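Local atomic coordinates of methionyl-tRNA formyltransferase (Clostridium thermocellum, PDB entry 1ZGH), a protein that probably transfers a formyl group from 10-formyltetrahydrofolate to the amino group of methionyl-tRNA, making the initiator for bacterial protein synthesis. Residues A[117-126]-A[213-223]. Sequence-based numbering, arbitrary orientation.
Sequences LQNLIERGIK and DYIRMLDGEGY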
ATOM      1  N   LEU A 117       0.265   6.694  -1.822  1.00 27.40           N
ATOM      2  CA  LEU A 117       1.210   6.840  -2.936  1.00 27.53           C
ATOM      3  C   LEU A 117       0.898   8.064  -3.799  1.00 26.50           C
ATOM      4  O   LEU A 117       1.780   8.869  -4.074  1.00 26.33           O
ATOM      5  CB  LEU A 117       1.286   5.585  -3.807  1.00 28.01           C
ATOM      6  CG  LEU A 117       2.164   5.800  -5.069  1.00 29.14           C
ATOM      7  CD1 LEU A 117       3.584   6.223  -4.700  1.00 33.60           C
ATOM      8  CD2 LEU A 117       2.205   4.516  -5.821  1.00 33.40           C
ATOM      9  N   GLN A 118      -0.363   8.199  -4.187  1.00 26.05           N
ATOM     10  CA  GLN A 118      -0.829   9.303  -4.992  1.00 27.26           C
ATOM     11  C   GLN A 118      -0.726  10.613  -4.217  1.00 28.01           C
ATOM     12  O   GLN A 118      -0.291  11.622  -4.766  1.00 27.55           O
ATOM     13  CB  GLN A 118      -2.272   9.065  -5.488  1.00 27.40           C
ATOM     14  CG  GLN A 118      -2.444   7.870  -6.421  1.00 29.62           C
ATOM     15  CD  GLN A 118      -2.438   6.511  -5.728  1.00 31.09           C
ATOM     16  OE1 GLN A 118      -2.783   6.423  -4.556  1.00 32.60           O
ATOM     17  NE2 GLN A 118      -2.025   5.438  -6.449  1.00 29.91           N
ATOM     18  N   ASN A 119      -1.046  10.587  -2.925  1.00 27.32           N
ATOM     19  CA  ASN A 119      -0.888  11.787  -2.100  1.00 27.36           C
ATOM     20  C   ASN A 119       0.590  12.241  -1.976  1.00 27.24           C
ATOM     21  O   ASN A 119       0.883  13.446  -2.006  1.00 25.07           O
ATOM     22  CB  ASN A 119      -1.516  11.575  -0.741  1.00 27.35           C
ATOM     23  CG  ASN A 119      -2.997  11.927  -0.722  1.00 28.90           C
ATOM     24  OD1 ASN A 119      -3.376  13.090  -0.993  1.00 32.39           O
ATOM     25  ND2 ASN A 119      -3.838  10.951  -0.398  1.00 27.10           N
ATOM     26  N   LEU A 120       1.517  11.274  -1.914  1.00 26.25           N
ATOM     27  CA  LEU A 120       2.963  11.581  -1.856  1.00 26.85           C
ATOM     28  C   LEU A 120       3.503  12.140  -3.192  1.00 27.10           C
ATOM     29  O   LEU A 120       4.228  13.127  -3.200  1.00 26.75           O
ATOM     30  CB  LEU A 120       3.757  10.323  -1.481  1.00 26.28           C
ATOM     31  CG  LEU A 120       3.554   9.856  -0.029  1.00 26.94           C
ATOM     32  CD1 LEU A 120       4.015   8.383   0.089  1.00 26.30           C
ATOM     33  CD2 LEU A 120       4.293  10.762   0.942  1.00 28.06           C
ATOM     34  N   ILE A 121       3.159  11.470  -4.298  1.00 27.80           N
ATOM     35  CA  ILE A 121       3.601  11.874  -5.639  1.00 28.66           C
ATOM     36  C   ILE A 121       3.006  13.223  -6.045  1.00 29.59           C
ATOM     37  O   ILE A 121       3.764  14.086  -6.494  1.00 30.00           O
ATOM     38  CB  ILE A 121       3.380  10.793  -6.700  1.00 28.62           C
ATOM     39  CG1 ILE A 121       4.289   9.601  -6.397  1.00 28.04           C
ATOM     40  CG2 ILE A 121       3.701  11.339  -8.159  1.00 29.00           C
ATOM     41  CD1 ILE A 121       4.106   8.414  -7.343  1.00 29.40           C
ATOM     42  N   GLU A 122       1.712  13.459  -5.801  1.00 30.39           N
ATOM     43  CA  GLU A 122       1.148  14.842  -5.902  1.00 31.23           C
ATOM     44  C   GLU A 122       1.934  15.906  -5.174  1.00 30.83           C
ATOM     45  O   GLU A 122       1.996  17.072  -5.609  1.00 32.26           O
ATOM     46  CB  GLU A 122      -0.265  14.893  -5.337  1.00 30.94           C
ATOM     47  CG  GLU A 122      -1.308  14.349  -6.253  1.00 35.21           C
ATOM     48  CD  GLU A 122      -2.702  14.608  -5.694  1.00 36.82           C
ATOM     49  OE1 GLU A 122      -3.057  15.800  -5.462  1.00 43.10           O
ATOM     50  OE2 GLU A 122      -3.415  13.616  -5.446  1.00 46.94           O
ATOM     51  N   ARG A 123       2.449  15.575  -4.001  1.00 29.62           N
ATOM     52  CA  ARG A 123       3.208  16.530  -3.234  1.00 29.84           C
ATOM     53  C   ARG A 123       4.671  16.658  -3.723  1.00 30.04           C
ATOM     54  O   ARG A 123       5.455  17.303  -3.072  1.00 31.15           O
ATOM     55  CB  ARG A 123       3.129  16.213  -1.749  1.00 28.69           C
ATOM     56  CG  ARG A 123       1.738  16.502  -1.159  1.00 28.57           C
ATOM     57  CD  ARG A 123       1.546  15.926   0.218  1.00 29.77           C
ATOM     58  NE  ARG A 123       0.270  16.331   0.809  1.00 30.88           N
ATOM     59  CZ  ARG A 123      -0.925  15.917   0.389  1.00 30.05           C
ATOM     60  NH1 ARG A 123      -1.041  15.056  -0.605  1.00 28.20           N
ATOM     61  NH2 ARG A 123      -2.021  16.350   0.995  1.00 31.94           N
ATOM     62  N   GLY A 124       5.023  16.048  -4.850  1.00 30.17           N
ATOM     63  CA  GLY A 124       6.401  16.084  -5.355  1.00 30.03           C
ATOM     64  C   GLY A 124       7.433  15.334  -4.508  1.00 30.01           C
ATOM     65  O   GLY A 124       8.641  15.642  -4.573  1.00 30.64           O
ATOM     66  N   ILE A 125       6.991  14.370  -3.702  1.00 27.98           N
ATOM     67  CA  ILE A 125       7.915  13.669  -2.820  1.00 27.33           C
ATOM     68  C   ILE A 125       8.551  12.473  -3.573  1.00 26.78           C
ATOM     69  O   ILE A 125       7.841  11.682  -4.212  1.00 23.87           O
ATOM     70  CB  ILE A 125       7.201  13.220  -1.528  1.00 26.83           C
ATOM     71  CG1 ILE A 125       6.814  14.442  -0.697  1.00 27.44           C
ATOM     72  CG2 ILE A 125       8.057  12.245  -0.689  1.00 26.42           C
ATOM     73  CD1 ILE A 125       5.674  14.183   0.255  1.00 28.16           C
ATOM     74  N   LYS A 126       9.875  12.340  -3.459  1.00 26.34           N
ATOM     75  CA  LYS A 126      10.582  11.264  -4.157  1.00 28.49           C
ATOM     76  C   LYS A 126      11.100  10.154  -3.259  1.00 27.57           C
ATOM     77  O   LYS A 126      11.491   9.107  -3.769  1.00 26.32           O
ATOM     78  CB  LYS A 126      11.727  11.824  -5.007  1.00 29.85           C
ATOM     79  CG  LYS A 126      11.226  12.373  -6.370  1.00 33.27           C
ATOM     80  CD  LYS A 126      10.740  11.303  -7.403  1.00 36.64           C
ATOM     81  CE  LYS A 126      10.243  12.012  -8.688  1.00 36.74           C
ATOM     82  NZ  LYS A 126      10.000  11.041  -9.851  1.00 40.27           N
ATOM     83  N   ASP A 213       3.594  12.407 -13.755  1.00 26.75           N
ATOM     84  CA  ASP A 213       3.344  11.926 -12.377  1.00 26.79           C
ATOM     85  C   ASP A 213       1.982  11.319 -12.280  1.00 25.72           C
ATOM     86  O   ASP A 213       1.854  10.239 -11.734  1.00 25.35           O
ATOM     87  CB  ASP A 213       3.545  13.029 -11.338  1.00 26.65           C
ATOM     88  CG  ASP A 213       5.003  13.365 -11.127  1.00 27.36           C
ATOM     89  OD1 ASP A 213       5.846  12.525 -11.480  1.00 27.72           O
ATOM     90  OD2 ASP A 213       5.312  14.467 -10.636  1.00 26.46           O
ATOM     91  N   TYR A 214       0.958  12.012 -12.803  1.00 27.09           N
ATOM     92  CA  TYR A 214      -0.436  11.471 -12.799  1.00 27.95           C
ATOM     93  C   TYR A 214      -0.572  10.112 -13.503  1.00 27.86           C
ATOM     94  O   TYR A 214      -1.150   9.180 -12.974  1.00 27.37           O
ATOM     95  CB  TYR A 214      -1.446  12.481 -13.380  1.00 28.67           C
ATOM     96  CG  TYR A 214      -2.160  13.264 -12.306  1.00 28.97           C
ATOM     97  CD1 TYR A 214      -1.453  14.117 -11.458  1.00 28.25           C
ATOM     98  CD2 TYR A 214      -3.547  13.159 -12.144  1.00 30.32           C
ATOM     99  CE1 TYR A 214      -2.110  14.824 -10.445  1.00 31.26           C
ATOM    100  CE2 TYR A 214      -4.221  13.872 -11.136  1.00 29.94           C
ATOM    101  CZ  TYR A 214      -3.490  14.690 -10.297  1.00 30.45           C
ATOM    102  OH  TYR A 214      -4.126  15.428  -9.341  1.00 32.22           O
ATOM    103  N   ILE A 215      -0.023  10.000 -14.714  1.00 28.01           N
ATOM    104  CA  ILE A 215      -0.069   8.750 -15.437  1.00 27.77           C
ATOM    105  C   ILE A 215       0.648   7.616 -14.681  1.00 28.52           C
ATOM    106  O   ILE A 215       0.052   6.543 -14.455  1.00 28.72           O
ATOM    107  CB  ILE A 215       0.506   8.861 -16.864  1.00 27.52           C
ATOM    108  CG1 ILE A 215      -0.284   9.903 -17.676  1.00 27.07           C
ATOM    109  CG2 ILE A 215       0.483   7.453 -17.531  1.00 28.25           C
ATOM    110  CD1 ILE A 215       0.364  10.214 -19.006  1.00 27.56           C
ATOM    111  N   ARG A 216       1.890   7.851 -14.258  1.00 27.28           N
ATOM    112  CA  ARG A 216       2.638   6.792 -13.578  1.00 27.44           C
ATOM    113  C   ARG A 216       2.041   6.381 -12.209  1.00 26.14           C
ATOM    114  O   ARG A 216       2.068   5.206 -11.883  1.00 25.23           O
ATOM    115  CB  ARG A 216       4.101   7.146 -13.397  1.00 26.57           C
ATOM    116  CG  ARG A 216       4.423   8.107 -12.242  1.00 27.92           C
ATOM    117  CD  ARG A 216       5.835   8.595 -12.421  1.00 28.08           C
ATOM    118  NE  ARG A 216       6.210   9.652 -11.486  1.00 27.57           N
ATOM    119  CZ  ARG A 216       6.680   9.459 -10.260  1.00 24.95           C
ATOM    120  NH1 ARG A 216       6.878   8.238  -9.757  1.00 23.40           N
ATOM    121  NH2 ARG A 216       7.010  10.503  -9.548  1.00 25.18           N
HETATM  122  N   MSE A 217       1.516   7.351 -11.460  1.00 26.01           N
HETATM  123  CA  MSE A 217       1.048   7.125 -10.085  1.00 28.05           C
HETATM  124  C   MSE A 217      -0.267   6.345 -10.079  1.00 27.76           C
HETATM  125  O   MSE A 217      -0.605   5.755  -9.068  1.00 25.62           O
HETATM  126  CB  MSE A 217       0.902   8.412  -9.286  1.00 27.89           C
HETATM  127  CG  MSE A 217      -0.417   9.178  -9.499  1.00 28.50           C
HETATM  128 SE   MSE A 217      -0.404  10.924  -8.639  1.00 37.50          SE
HETATM  129  CE  MSE A 217      -2.407  11.329  -8.790  1.00 31.59           C
ATOM    130  N   LEU A 218      -0.976   6.346 -11.215  1.00 27.94           N
ATOM    131  CA  LEU A 218      -2.193   5.558 -11.416  1.00 28.40           C
ATOM    132  C   LEU A 218      -2.072   4.293 -12.285  1.00 29.25           C
ATOM    133  O   LEU A 218      -3.089   3.625 -12.559  1.00 30.59           O
ATOM    134  CB  LEU A 218      -3.289   6.488 -11.949  1.00 29.43           C
ATOM    135  CG  LEU A 218      -3.624   7.626 -10.985  1.00 27.33           C
ATOM    136  CD1 LEU A 218      -4.318   8.787 -11.691  1.00 28.86           C
ATOM    137  CD2 LEU A 218      -4.420   7.149  -9.816  1.00 29.89           C
ATOM    138  N   ASP A 219      -0.835   3.964 -12.692  1.00 28.59           N
ATOM    139  CA  ASP A 219      -0.500   2.855 -13.550  1.00 28.19           C
ATOM    140  C   ASP A 219      -0.118   1.648 -12.696  1.00 28.13           C
ATOM    141  O   ASP A 219       1.055   1.382 -12.416  1.00 28.87           O
ATOM    142  CB  ASP A 219       0.587   3.302 -14.517  1.00 28.36           C
ATOM    143  CG  ASP A 219       0.882   2.307 -15.620  1.00 30.88           C
ATOM    144  OD1 ASP A 219       0.276   1.189 -15.685  1.00 28.63           O
ATOM    145  OD2 ASP A 219       1.785   2.623 -16.433  1.00 27.09           O
ATOM    146  N   GLY A 220      -1.141   0.901 -12.289  1.00 28.63           N
ATOM    147  CA  GLY A 220      -0.926  -0.310 -11.498  1.00 29.61           C
ATOM    148  C   GLY A 220      -2.195  -1.116 -11.318  1.00 29.85           C
ATOM    149  O   GLY A 220      -3.294  -0.587 -11.463  1.00 29.97           O
ATOM    150  N   GLU A 221      -2.014  -2.381 -10.946  1.00 30.33           N
ATOM    151  CA  GLU A 221      -3.084  -3.356 -10.881  1.00 31.38           C
ATOM    152  C   GLU A 221      -4.198  -2.821 -10.020  1.00 31.57           C
ATOM    153  O   GLU A 221      -3.989  -2.495  -8.830  1.00 31.10           O
ATOM    154  CB  GLU A 221      -2.518  -4.676 -10.330  1.00 31.45           C
ATOM    155  CG  GLU A 221      -3.443  -5.845 -10.277  1.00 33.15           C
ATOM    156  CD  GLU A 221      -2.707  -7.029  -9.715  1.00 32.74           C
ATOM    157  OE1 GLU A 221      -1.770  -7.545 -10.425  1.00 33.39           O
ATOM    158  OE2 GLU A 221      -3.017  -7.367  -8.549  1.00 32.20           O
ATOM    159  N   GLY A 222      -5.375  -2.705 -10.636  1.00 31.75           N
ATOM    160  CA  GLY A 222      -6.606  -2.366  -9.912  1.00 33.29           C
ATOM    161  C   GLY A 222      -6.847  -0.868  -9.758  1.00 33.94           C
ATOM    162  O   GLY A 222      -7.830  -0.497  -9.147  1.00 34.22           O
ATOM    163  N   TYR A 223      -5.958  -0.013 -10.284  1.00 33.13           N
ATOM    164  CA  TYR A 223      -6.074   1.435 -10.094  1.00 33.56           C
ATOM    165  C   TYR A 223      -6.730   2.091 -11.295  1.00 33.14           C
ATOM    166  O   TYR A 223      -6.544   1.609 -12.409  1.00 34.04           O
ATOM    167  CB  TYR A 223      -4.695   2.061  -9.770  1.00 34.90           C
ATOM    168  CG  TYR A 223      -4.230   1.630  -8.413  1.00 37.26           C
ATOM    169  CD1 TYR A 223      -4.642   2.314  -7.262  1.00 37.94           C
ATOM    170  CD2 TYR A 223      -3.430   0.480  -8.247  1.00 40.03           C
ATOM    171  CE1 TYR A 223      -4.228   1.897  -5.988  1.00 39.62           C
ATOM    172  CE2 TYR A 223      -3.037   0.046  -6.985  1.00 38.35           C
ATOM    173  CZ  TYR A 223      -3.436   0.763  -5.852  1.00 40.55           C
ATOM    174  OH  TYR A 223      -3.057   0.335  -4.571  1.00 39.86           O
TER
HETATM  175  O   HOH W   1       6.294  13.716  -7.730  1.00 36.64           O
HETATM  176  O   HOH W   2       7.686  11.517  -6.789  1.00 31.46           O
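Helices 117-122 and 213-217 pack nearly antiparallel, at 159° with their axes 10.1 Å apart, which brings the backbones of Gln118 and Met217, and of Ile121 and Asp213, closest together. Met217, present as selenomethionine, is long and flexible enough to fill the seam: its CB meets Ile121 CD1 at 3.7 Å, its SE lies against the Gln118 backbone, and CE ends between Gln118 CB and one face of the Tyr214 ring. The Met217 carbonyl receives an amide donor, Gln118 NE2 to Met217 O, 3.0 Å and fairly straight at 161°; a bend at chi2 (77°) swings the glutamine amide toward it. Branched Ile121 fits the other turn with both arms: CG2 touches Asp213 CB at 3.6 Å, while CD1 lies over one face of the Arg216 guanidinium. That group is held by NE and NH2, both bonded to Asp213 OD1, and NH1 bonds the carbonyls of Leu152 and Gly154. Lys126 NZ comes within 3.1 Å of Arg216 NH2, a like-charge approach that nearby Asp213 probably eases. One water donates to Ile121 O and, weakly, to Asp213 OD2; another links Ile125 O to Arg216 NH2. Gly124, with positive phi, closes helix 117-122 in a Schellman motif. The contact joins the formyltransferase and C-terminal family regions; Leu117 and Ile121 also pack on helix 156-178, and Ile215 reaches strand 233-243.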